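Local coordinates for fructuronate-tagaturonate epimerase UxaE from Cohnella laeviribosi in complex with 1 glycerol (Cohnella laeviribosi, PDB 6IL9), which probably catalyses the epimerisation that interconverts the sugar acids tagaturonate and fructuronate, on a TIM barrel that carries a zinc ion, at residues D167-L172 with E256-T261; R201-L206 with H213-Y218; Y405-N410 with A434-H439. All blocks are in the same frame, centred on the assembly; numbering follows the deposited sequence.

Interaction 1. Residues D167-L172 with E256-T261; sequences DIRMAL and EKYIQT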
loop_
_atom_site.group_PDB
_atom_site.type_symbol
_atom_site.label_atom_id
_atom_site.label_comp_id
_atom_site.label_asym_id
_atom_site.label_seq_id
_atom_site.Cartn_x
_atom_site.Cartn_y
_atom_site.Cartn_z
ATOM N N ASP A 167 7.207 9.478 12.972
ATOM C CA ASP A 167 6.972 8.358 12.069
ATOM C C ASP A 167 7.751 8.504 10.768
ATOM O O ASP A 167 8.236 7.504 10.222
ATOM C CB ASP A 167 5.471 8.232 11.789
ATOM C CG ASP A 167 4.679 7.813 13.021
ATOM O OD1 ASP A 167 5.252 7.110 13.881
ATOM O OD2 ASP A 167 3.492 8.179 13.133
ATOM N N ILE A 168 7.902 9.732 10.274
ATOM C CA ILE A 168 8.739 9.976 9.099
ATOM C C ILE A 168 10.198 9.636 9.400
ATOM O O ILE A 168 10.893 9.009 8.589
ATOM C CB ILE A 168 8.582 11.437 8.642
ATOM C CG1 ILE A 168 7.136 11.684 8.203
ATOM C CG2 ILE A 168 9.569 11.773 7.552
ATOM C CD1 ILE A 168 6.792 13.156 8.070
ATOM N N ARG A 169 10.686 10.064 10.569
ATOM C CA ARG A 169 12.047 9.716 10.972
ATOM C C ARG A 169 12.223 8.210 11.079
ATOM O O ARG A 169 13.249 7.668 10.653
ATOM C CB ARG A 169 12.389 10.373 12.311
ATOM C CG ARG A 169 12.551 11.876 12.250
ATOM C CD ARG A 169 13.291 12.406 13.483
ATOM N NE ARG A 169 12.552 12.160 14.718
ATOM C CZ ARG A 169 11.597 12.953 15.199
ATOM N NH1 ARG A 169 11.246 14.057 14.551
ATOM N NH2 ARG A 169 10.987 12.638 16.335
ATOM N N MET A 170 11.239 7.524 11.665
ATOM C CA MET A 170 11.310 6.072 11.805
ATOM C C MET A 170 11.371 5.401 10.442
ATOM O O MET A 170 12.223 4.541 10.198
ATOM C CB MET A 170 10.109 5.567 12.607
ATOM C CG MET A 170 9.954 4.043 12.651
ATOM S SD MET A 170 8.480 3.492 13.565
ATOM C CE MET A 170 7.139 4.192 12.595
ATOM N N ALA A 171 10.475 5.796 9.534
ATOM C CA ALA A 171 10.471 5.224 8.194
ATOM C C ALA A 171 11.831 5.379 7.524
ATOM O O ALA A 171 12.349 4.436 6.917
ATOM C CB ALA A 171 9.376 5.882 7.350
ATOM N N LEU A 172 12.429 6.565 7.618
ATOM C CA LEU A 172 13.724 6.750 6.970
ATOM C C LEU A 172 14.797 5.907 7.645
ATOM O O LEU A 172 15.651 5.323 6.967
ATOM C CB LEU A 172 14.109 8.231 6.973
ATOM C CG LEU A 172 13.288 9.105 6.022
ATOM C CD1 LEU A 172 13.340 10.570 6.431
ATOM C CD2 LEU A 172 13.805 8.944 4.611
ATOM N N GLU A 256 12.098 19.673 2.995
ATOM C CA GLU A 256 13.396 20.256 3.302
ATOM C C GLU A 256 14.002 19.655 4.565
ATOM O O GLU A 256 15.222 19.478 4.632
ATOM C CB GLU A 256 13.269 21.777 3.425
ATOM C CG GLU A 256 12.936 22.441 2.103
ATOM C CD GLU A 256 12.640 23.935 2.223
ATOM O OE1 GLU A 256 12.484 24.449 3.353
ATOM O OE2 GLU A 256 12.562 24.599 1.167
ATOM N N LYS A 257 13.176 19.313 5.554
ATOM C CA LYS A 257 13.707 18.805 6.819
ATOM C C LYS A 257 14.172 17.356 6.699
ATOM O O LYS A 257 15.202 16.987 7.279
ATOM C CB LYS A 257 12.660 18.936 7.928
ATOM C CG LYS A 257 13.223 18.723 9.345
ATOM C CD LYS A 257 12.226 19.098 10.440
ATOM C CE LYS A 257 12.796 18.808 11.837
ATOM N NZ LYS A 257 11.829 19.182 12.921
ATOM N N TYR A 258 13.446 16.525 5.941
ATOM C CA TYR A 258 13.618 15.074 5.995
ATOM C C TYR A 258 13.946 14.408 4.663
ATOM O O TYR A 258 14.678 13.416 4.656
ATOM C CB TYR A 258 12.348 14.418 6.554
ATOM C CG TYR A 258 12.107 14.739 8.010
ATOM C CD1 TYR A 258 12.998 14.313 8.986
ATOM C CD2 TYR A 258 10.997 15.470 8.403
ATOM C CE1 TYR A 258 12.792 14.607 10.313
ATOM C CE2 TYR A 258 10.772 15.763 9.732
ATOM C CZ TYR A 258 11.678 15.330 10.682
ATOM O OH TYR A 258 11.450 15.626 12.006
ATOM N N ILE A 259 13.412 14.891 3.549
ATOM C CA ILE A 259 13.616 14.199 2.271
ATOM C C ILE A 259 14.916 14.626 1.611
ATOM O O ILE A 259 15.751 13.789 1.262
ATOM C CB ILE A 259 12.408 14.445 1.342
ATOM C CG1 ILE A 259 11.092 14.182 2.085
ATOM C CG2 ILE A 259 12.519 13.605 0.060
ATOM C CD1 ILE A 259 10.909 12.738 2.533
ATOM N N GLN A 260 15.079 15.939 1.418
ATOM C CA GLN A 260 16.306 16.504 0.872
ATOM C C GLN A 260 17.529 16.014 1.637
ATOM O O GLN A 260 18.591 15.782 1.047
ATOM C CB GLN A 260 16.203 18.027 0.943
ATOM C CG GLN A 260 17.205 18.839 0.159
ATOM C CD GLN A 260 16.681 20.248 -0.084
ATOM O OE1 GLN A 260 16.730 20.762 -1.199
ATOM N NE2 GLN A 260 16.151 20.870 0.965
ATOM N N THR A 261 17.388 15.840 2.949
ATOM C CA THR A 261 18.486 15.499 3.844
ATOM C C THR A 261 18.697 13.997 4.018
ATOM O O THR A 261 19.538 13.600 4.830
ATOM C CB THR A 261 18.235 16.120 5.219
ATOM O OG1 THR A 261 16.970 15.656 5.725
ATOM C CG2 THR A 261 18.205 17.638 5.118
#
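Tyr-258 reaches from helix 234-259 to helix 165-173, where Ile-168, Arg-169 and Leu-172 meet it at successive points from root to hydroxyl. Leu-172 CD1 sits at the root, 4.0 Å from Tyr-258 CB and 3.6 Å from Tyr-258 O. Next along, Ile-168 CG2 lies 3.9 Å from Tyr-258 CG; the branch anti to the backbone N of Ile-168 is the one that touches the ring. Arg-169 crosses the outer end of the ring at a slant, its CG 3.4 Å from Tyr-258 CE1. The arginine chain then bends at chi3 (-63°), and Arg-169 NH1 donates to Tyr-258 OH at 3.0 Å with an N-H...O angle of 140°. The hydroxyl lies almost in the guanidinium plane, although that plane is turned 42° from the ring. Tyr-258 OH also hydrogen-bonds Glu-165, which forms a salt bridge with Lys-257; the carboxylate probably offsets the nearby positive charges. Lys-257 CG stands 3.8 Å above the plane of the Tyr-258 ring, over its centre, and Ile-168 and Leu-172 also touch Leu-179 of strand 178-182. Two helices packed side by side over a parallel strand are typical of the outer layer of a TIM barrel.

Interaction 2. Residues R201-L206 with H213-Y218; sequences RKYEEL and HYEAKY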
loop_
_atom_site.group_PDB
_atom_site.type_symbol
_atom_site.label_atom_id
_atom_site.label_comp_id
_atom_site.label_asym_id
_atom_site.label_seq_id
_atom_site.Cartn_x
_atom_site.Cartn_y
_atom_site.Cartn_z
ATOM N N ARG A 201 -13.137 37.230 2.811
ATOM C CA ARG A 201 -12.856 37.822 4.117
ATOM C C ARG A 201 -11.698 37.111 4.810
ATOM O O ARG A 201 -10.777 37.753 5.330
ATOM C CB ARG A 201 -14.102 37.772 4.996
ATOM C CG ARG A 201 -14.588 39.127 5.460
ATOM C CD ARG A 201 -16.095 39.179 5.469
ATOM N NE ARG A 201 -16.699 37.956 5.996
ATOM C CZ ARG A 201 -17.825 37.430 5.523
ATOM N NH1 ARG A 201 -18.320 36.314 6.043
ATOM N NH2 ARG A 201 -18.444 38.021 4.513
ATOM N N LYS A 202 -11.751 35.780 4.862
ATOM C CA LYS A 202 -10.646 35.018 5.431
ATOM C C LYS A 202 -9.372 35.237 4.624
ATOM O O LYS A 202 -8.274 35.335 5.193
ATOM C CB LYS A 202 -11.034 33.536 5.498
ATOM C CG LYS A 202 -9.950 32.588 5.994
ATOM C CD LYS A 202 -9.179 33.146 7.188
ATOM C CE LYS A 202 -7.735 32.670 7.149
ATOM N NZ LYS A 202 -6.800 33.700 6.603
ATOM N N TYR A 203 -9.503 35.347 3.298
ATOM C CA TYR A 203 -8.345 35.614 2.450
ATOM C C TYR A 203 -7.686 36.942 2.808
ATOM O O TYR A 203 -6.454 37.063 2.779
ATOM C CB TYR A 203 -8.761 35.605 0.976
ATOM C CG TYR A 203 -7.649 35.896 -0.012
ATOM C CD1 TYR A 203 -6.783 34.890 -0.434
ATOM C CD2 TYR A 203 -7.466 37.174 -0.536
ATOM C CE1 TYR A 203 -5.761 35.159 -1.336
ATOM C CE2 TYR A 203 -6.460 37.445 -1.440
ATOM C CZ TYR A 203 -5.612 36.431 -1.839
ATOM O OH TYR A 203 -4.610 36.703 -2.730
ATOM N N GLU A 204 -8.489 37.952 3.156
ATOM C CA GLU A 204 -7.927 39.271 3.420
ATOM C C GLU A 204 -7.186 39.340 4.751
ATOM O O GLU A 204 -6.429 40.292 4.972
ATOM C CB GLU A 204 -9.026 40.336 3.374
ATOM C CG GLU A 204 -9.564 40.615 1.972
ATOM C CD GLU A 204 -8.664 41.513 1.142
ATOM O OE1 GLU A 204 -9.152 42.051 0.121
ATOM O OE2 GLU A 204 -7.478 41.684 1.507
ATOM N N GLU A 205 -7.381 38.365 5.639
ATOM C CA GLU A 205 -6.595 38.291 6.866
ATOM C C GLU A 205 -5.178 37.764 6.636
ATOM O O GLU A 205 -4.357 37.812 7.560
ATOM C CB GLU A 205 -7.312 37.417 7.898
ATOM C CG GLU A 205 -8.738 37.854 8.170
ATOM C CD GLU A 205 -9.374 37.116 9.324
ATOM O OE1 GLU A 205 -10.364 37.636 9.881
ATOM O OE2 GLU A 205 -8.888 36.020 9.681
ATOM N N LEU A 206 -4.868 37.271 5.436
ATOM C CA LEU A 206 -3.522 36.805 5.139
ATOM C C LEU A 206 -2.558 37.987 5.006
ATOM O O LEU A 206 -2.973 39.104 4.691
ATOM C CB LEU A 206 -3.521 35.992 3.845
ATOM C CG LEU A 206 -4.223 34.640 3.930
ATOM C CD1 LEU A 206 -4.343 34.004 2.552
ATOM C CD2 LEU A 206 -3.494 33.728 4.894
ATOM N N HIS A 213 2.179 37.482 -3.563
ATOM C CA HIS A 213 2.834 36.359 -4.231
ATOM C C HIS A 213 1.842 35.578 -5.083
ATOM O O HIS A 213 2.113 35.272 -6.250
ATOM C CB HIS A 213 3.496 35.440 -3.202
ATOM C CG HIS A 213 3.871 34.089 -3.743
ATOM N ND1 HIS A 213 5.014 33.875 -4.486
ATOM C CD2 HIS A 213 3.257 32.883 -3.642
ATOM C CE1 HIS A 213 5.086 32.597 -4.821
ATOM N NE2 HIS A 213 4.031 31.975 -4.326
ATOM N N TYR A 214 0.682 35.246 -4.516
ATOM C CA TYR A 214 -0.277 34.437 -5.259
ATOM C C TYR A 214 -0.925 35.239 -6.376
ATOM O O TYR A 214 -1.107 34.728 -7.486
ATOM C CB TYR A 214 -1.331 33.861 -4.315
ATOM C CG TYR A 214 -0.837 32.609 -3.639
ATOM C CD1 TYR A 214 -0.844 31.396 -4.309
ATOM C CD2 TYR A 214 -0.327 32.642 -2.349
ATOM C CE1 TYR A 214 -0.382 30.249 -3.714
ATOM C CE2 TYR A 214 0.147 31.487 -1.741
ATOM C CZ TYR A 214 0.113 30.294 -2.433
ATOM O OH TYR A 214 0.569 29.122 -1.856
ATOM N N GLU A 215 -1.260 36.504 -6.116
ATOM C CA GLU A 215 -1.939 37.281 -7.145
ATOM C C GLU A 215 -1.011 37.572 -8.319
ATOM O O GLU A 215 -1.425 37.463 -9.482
ATOM C CB GLU A 215 -2.510 38.561 -6.534
ATOM C CG GLU A 215 -3.710 38.269 -5.657
ATOM C CD GLU A 215 -4.044 39.397 -4.719
ATOM O OE1 GLU A 215 -4.702 39.138 -3.687
ATOM O OE2 GLU A 215 -3.651 40.538 -5.018
ATOM N N ALA A 216 0.257 37.897 -8.044
ATOM C CA ALA A 216 1.197 38.180 -9.126
ATOM C C ALA A 216 1.458 36.954 -9.994
ATOM O O ALA A 216 1.815 37.088 -11.171
ATOM C CB ALA A 216 2.515 38.702 -8.561
ATOM N N LYS A 217 1.289 35.760 -9.438
ATOM C CA LYS A 217 1.588 34.537 -10.170
ATOM C C LYS A 217 0.370 33.940 -10.872
ATOM O O LYS A 217 0.525 33.349 -11.947
ATOM C CB LYS A 217 2.200 33.504 -9.214
ATOM C CG LYS A 217 2.596 32.192 -9.855
ATOM C CD LYS A 217 3.299 31.286 -8.859
ATOM C CE LYS A 217 3.763 29.985 -9.502
ATOM N NZ LYS A 217 4.481 29.132 -8.508
ATOM N N TYR A 218 -0.833 34.080 -10.309
ATOM C CA TYR A 218 -2.016 33.374 -10.802
ATOM C C TYR A 218 -3.178 34.263 -11.218
ATOM O O TYR A 218 -3.956 33.850 -12.079
ATOM C CB TYR A 218 -2.567 32.404 -9.743
ATOM C CG TYR A 218 -1.608 31.323 -9.313
ATOM C CD1 TYR A 218 -1.488 30.138 -10.038
ATOM C CD2 TYR A 218 -0.824 31.483 -8.174
ATOM C CE1 TYR A 218 -0.612 29.145 -9.638
ATOM C CE2 TYR A 218 0.052 30.497 -7.767
ATOM C CZ TYR A 218 0.155 29.329 -8.502
ATOM O OH TYR A 218 1.035 28.348 -8.096
#
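A hydrogen bond between Tyr-203 and Glu-215 links helix 196-204 to helix 208-218, in the long excursion between barrel strand 178-182 and helix 234-259. The site is peripheral, about 37 Å from the centre of the chain to the centre of the contact. Tyr-203 OH donates to Glu-215 OE1 at 2.6 Å. Glu-215 OE1 comes up at the edge of the phenol, close to the ring plane, and lies 3.3 Å from Tyr-203 CE2 as well. The ring and carboxylate planes are tilted 30° to each other, and the hydroxyl meets OE1 on its anti side, 21° out of the carboxylate plane. Tyr-203 holds CG opposite its backbone N (chi1 179°), pointing the ring at the second helix, while Glu-215 leaves its helix more obliquely and brings its carboxylate across by an extended chain; Glu-215 CG passes 3.4 Å from Tyr-203 OH.

Helix 234-259 touches both partner helices, through Met-238 against Tyr-203 and Val-241 against Tyr-214. Beyond them, Glu-290 of helix 281-293 binds His-213, Lys-217 and Tyr-218. Tyr-203 is buried, whereas Glu-215 is partly exposed, so the bond joins a covered phenol to a carboxylate near the surface. A neutral phenol donating to a carboxylate would be expected to stabilise the ionised form of Glu-215, and the polar group that Tyr-203 carries into the interior thereby gains an acceptor.

Interaction 3. Residues Y405-N410 with A434-H439; sequences YHVTTN and ARQLLH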
loop_
_atom_site.group_PDB
_atom_site.type_symbol
_atom_site.label_atom_id
_atom_site.label_comp_id
_atom_site.label_asym_id
_atom_site.label_seq_id
_atom_site.Cartn_x
_atom_site.Cartn_y
_atom_site.Cartn_z
ATOM N N TYR A 405 -12.666 3.848 8.881
ATOM C CA TYR A 405 -12.767 3.847 7.431
ATOM C C TYR A 405 -14.153 4.337 7.060
ATOM O O TYR A 405 -15.142 3.878 7.639
ATOM C CB TYR A 405 -12.518 2.448 6.870
ATOM C CG TYR A 405 -11.114 1.965 7.149
ATOM C CD1 TYR A 405 -10.084 2.255 6.269
ATOM C CD2 TYR A 405 -10.814 1.258 8.299
ATOM C CE1 TYR A 405 -8.794 1.839 6.514
ATOM C CE2 TYR A 405 -9.516 0.829 8.557
ATOM C CZ TYR A 405 -8.511 1.134 7.659
ATOM O OH TYR A 405 -7.208 0.730 7.878
ATOM N N HIS A 406 -14.225 5.273 6.118
ATOM C CA HIS A 406 -15.512 5.826 5.701
ATOM C C HIS A 406 -16.112 4.931 4.627
ATOM O O HIS A 406 -15.569 4.827 3.523
ATOM C CB HIS A 406 -15.371 7.250 5.179
ATOM C CG HIS A 406 -16.657 7.807 4.649
ATOM N ND1 HIS A 406 -17.639 8.317 5.472
ATOM C CD2 HIS A 406 -17.145 7.887 3.388
ATOM C CE1 HIS A 406 -18.666 8.712 4.738
ATOM N NE2 HIS A 406 -18.391 8.464 3.469
ATOM N N VAL A 407 -17.232 4.281 4.950
ATOM C CA VAL A 407 -17.938 3.421 4.008
ATOM C C VAL A 407 -19.432 3.701 4.108
ATOM O O VAL A 407 -19.931 4.197 5.120
ATOM C CB VAL A 407 -17.654 1.922 4.272
ATOM C CG1 VAL A 407 -16.172 1.599 4.006
ATOM C CG2 VAL A 407 -18.043 1.544 5.716
ATOM N N THR A 408 -20.164 3.382 3.037
ATOM C CA THR A 408 -21.619 3.508 3.052
ATOM C C THR A 408 -22.293 2.142 3.000
ATOM O O THR A 408 -23.381 1.990 2.438
ATOM C CB THR A 408 -22.100 4.397 1.902
ATOM O OG1 THR A 408 -21.562 3.929 0.659
ATOM C CG2 THR A 408 -21.674 5.849 2.131
ATOM N N THR A 409 -21.646 1.146 3.602
ATOM C CA THR A 409 -22.123 -0.230 3.619
ATOM C C THR A 409 -23.572 -0.339 4.066
ATOM O O THR A 409 -23.971 0.240 5.082
ATOM C CB THR A 409 -21.250 -1.026 4.577
ATOM O OG1 THR A 409 -19.870 -0.713 4.322
ATOM C CG2 THR A 409 -21.491 -2.513 4.441
ATOM N N ASN A 410 -24.346 -1.118 3.322
ATOM C CA ASN A 410 -25.718 -1.429 3.699
ATOM C C ASN A 410 -25.740 -2.866 4.209
ATOM O O ASN A 410 -25.816 -3.813 3.419
ATOM C CB ASN A 410 -26.672 -1.241 2.521
ATOM C CG ASN A 410 -28.095 -1.506 2.914
ATOM O OD1 ASN A 410 -28.376 -1.687 4.093
ATOM N ND2 ASN A 410 -28.998 -1.538 1.942
ATOM N N ALA A 434 -20.816 -7.189 1.841
ATOM C CA ALA A 434 -20.034 -8.156 2.615
ATOM C C ALA A 434 -18.531 -7.912 2.461
ATOM O O ALA A 434 -17.771 -8.058 3.425
ATOM C CB ALA A 434 -20.390 -9.586 2.202
ATOM N N ARG A 435 -18.075 -7.559 1.253
ATOM C CA ARG A 435 -16.660 -7.223 1.090
ATOM C C ARG A 435 -16.256 -6.078 2.012
ATOM O O ARG A 435 -15.215 -6.139 2.678
ATOM C CB ARG A 435 -16.346 -6.874 -0.368
ATOM C CG ARG A 435 -16.168 -8.100 -1.258
ATOM C CD ARG A 435 -15.808 -7.704 -2.683
ATOM N NE ARG A 435 -14.475 -7.104 -2.794
ATOM C CZ ARG A 435 -13.341 -7.795 -2.838
ATOM N NH1 ARG A 435 -13.374 -9.121 -2.774
ATOM N NH2 ARG A 435 -12.169 -7.159 -2.943
ATOM N N GLN A 436 -17.073 -5.020 2.077
ATOM C CA GLN A 436 -16.712 -3.903 2.947
ATOM C C GLN A 436 -16.742 -4.309 4.414
ATOM O O GLN A 436 -15.902 -3.862 5.206
ATOM C CB GLN A 436 -17.646 -2.724 2.704
ATOM C CG GLN A 436 -17.464 -2.125 1.317
ATOM C CD GLN A 436 -18.033 -0.733 1.234
ATOM O OE1 GLN A 436 -19.170 -0.493 1.646
ATOM N NE2 GLN A 436 -17.253 0.199 0.709
ATOM N N LEU A 437 -17.700 -5.163 4.781
ATOM C CA LEU A 437 -17.812 -5.640 6.155
ATOM C C LEU A 437 -16.522 -6.309 6.598
ATOM O O LEU A 437 -16.001 -6.019 7.680
ATOM C CB LEU A 437 -18.981 -6.618 6.255
ATOM C CG LEU A 437 -19.103 -7.443 7.534
ATOM C CD1 LEU A 437 -19.504 -6.528 8.685
ATOM C CD2 LEU A 437 -20.110 -8.578 7.342
ATOM N N LEU A 438 -15.993 -7.207 5.764
ATOM C CA LEU A 438 -14.769 -7.925 6.116
ATOM C C LEU A 438 -13.520 -7.076 5.888
ATOM O O LEU A 438 -12.526 -7.246 6.605
ATOM C CB LEU A 438 -14.682 -9.235 5.318
ATOM C CG LEU A 438 -15.346 -10.491 5.917
ATOM C CD1 LEU A 438 -14.642 -10.929 7.183
ATOM C CD2 LEU A 438 -16.849 -10.290 6.199
ATOM N N HIS A 439 -13.556 -6.150 4.923
ATOM C CA HIS A 439 -12.370 -5.357 4.590
ATOM C C HIS A 439 -11.936 -4.535 5.791
ATOM O O HIS A 439 -10.764 -4.540 6.176
ATOM C CB HIS A 439 -12.691 -4.440 3.395
ATOM C CG HIS A 439 -11.503 -3.739 2.794
ATOM N ND1 HIS A 439 -10.693 -2.875 3.505
ATOM C CD2 HIS A 439 -11.023 -3.745 1.525
ATOM C CE1 HIS A 439 -9.754 -2.396 2.708
ATOM N NE2 HIS A 439 -9.933 -2.905 1.498
HETATM O O HOH W 1 -20.945 1.190 0.155
#
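The loop that follows helix 384-402 lies against helix 432-440 here, with Gln-436 of the helix meeting Thr-409 and Val-407 of the loop. Thr-409 OG1 donates to Gln-436 OE1 at 2.8 Å. The hydroxyl approaches from above the amide carbonyl plane, 50° out of it, with a C=O...donor angle of 123°, so the bond is not aimed at a lone pair. With chi1 at -46°, Thr-409 places OG1 beside its own backbone N, anti to the carbonyl carbon, where Thr-409 OG1 also comes within 3.4 Å of Gln-436 CB; the two side chains run antiparallel, each passing the other. At the other end of the amide, Val-407 CG1 rests 3.7 Å from Gln-436 NE2. Two donors at OE1, Thr-409 and a water, and an acceptor at NE2, the carbonyl oxygen of Lys-311, together set the orientation of the amide.

These elements belong to the helical part of the chain that follows the last barrel strand, 363-367, and the side chain of Val-407 is about 13 Å from the zinc ion held by His-161, Asp-273 and His-343. On the same helix, His-439 bonds the phosphoserine at position 346 and Arg-435 forms a salt bridge with Asp-347.

The water donates to Gln-436 OE1 at 2.9 Å and lies 2.9 Å from Thr-408 OG1, a hydroxyl that also bonds Gln-310.

How the interactions relate
From the N terminus, the chain first enters interaction 1 at 167-172, on the helix after barrel strand 156-162, and passes through strand 178-182 into an outlying helical excursion. There interaction 2 closes a short loop between 201-206 and 213-218, nested entirely within the loop that interaction 1 closes at 256-261, the end of helix 234-259. The remaining barrel strands follow before interaction 3 opens at 405-410, so it stands in series with both others and closes its own loop at 434-439. None touches another: interactions 1 and 3 lie on opposite sides of the chain's centre, their nearest atoms about 14 Å apart. Interaction 1 joins barrel helices, interaction 2 two helices of the excursion, interaction 3 a loop to a helix of the later region.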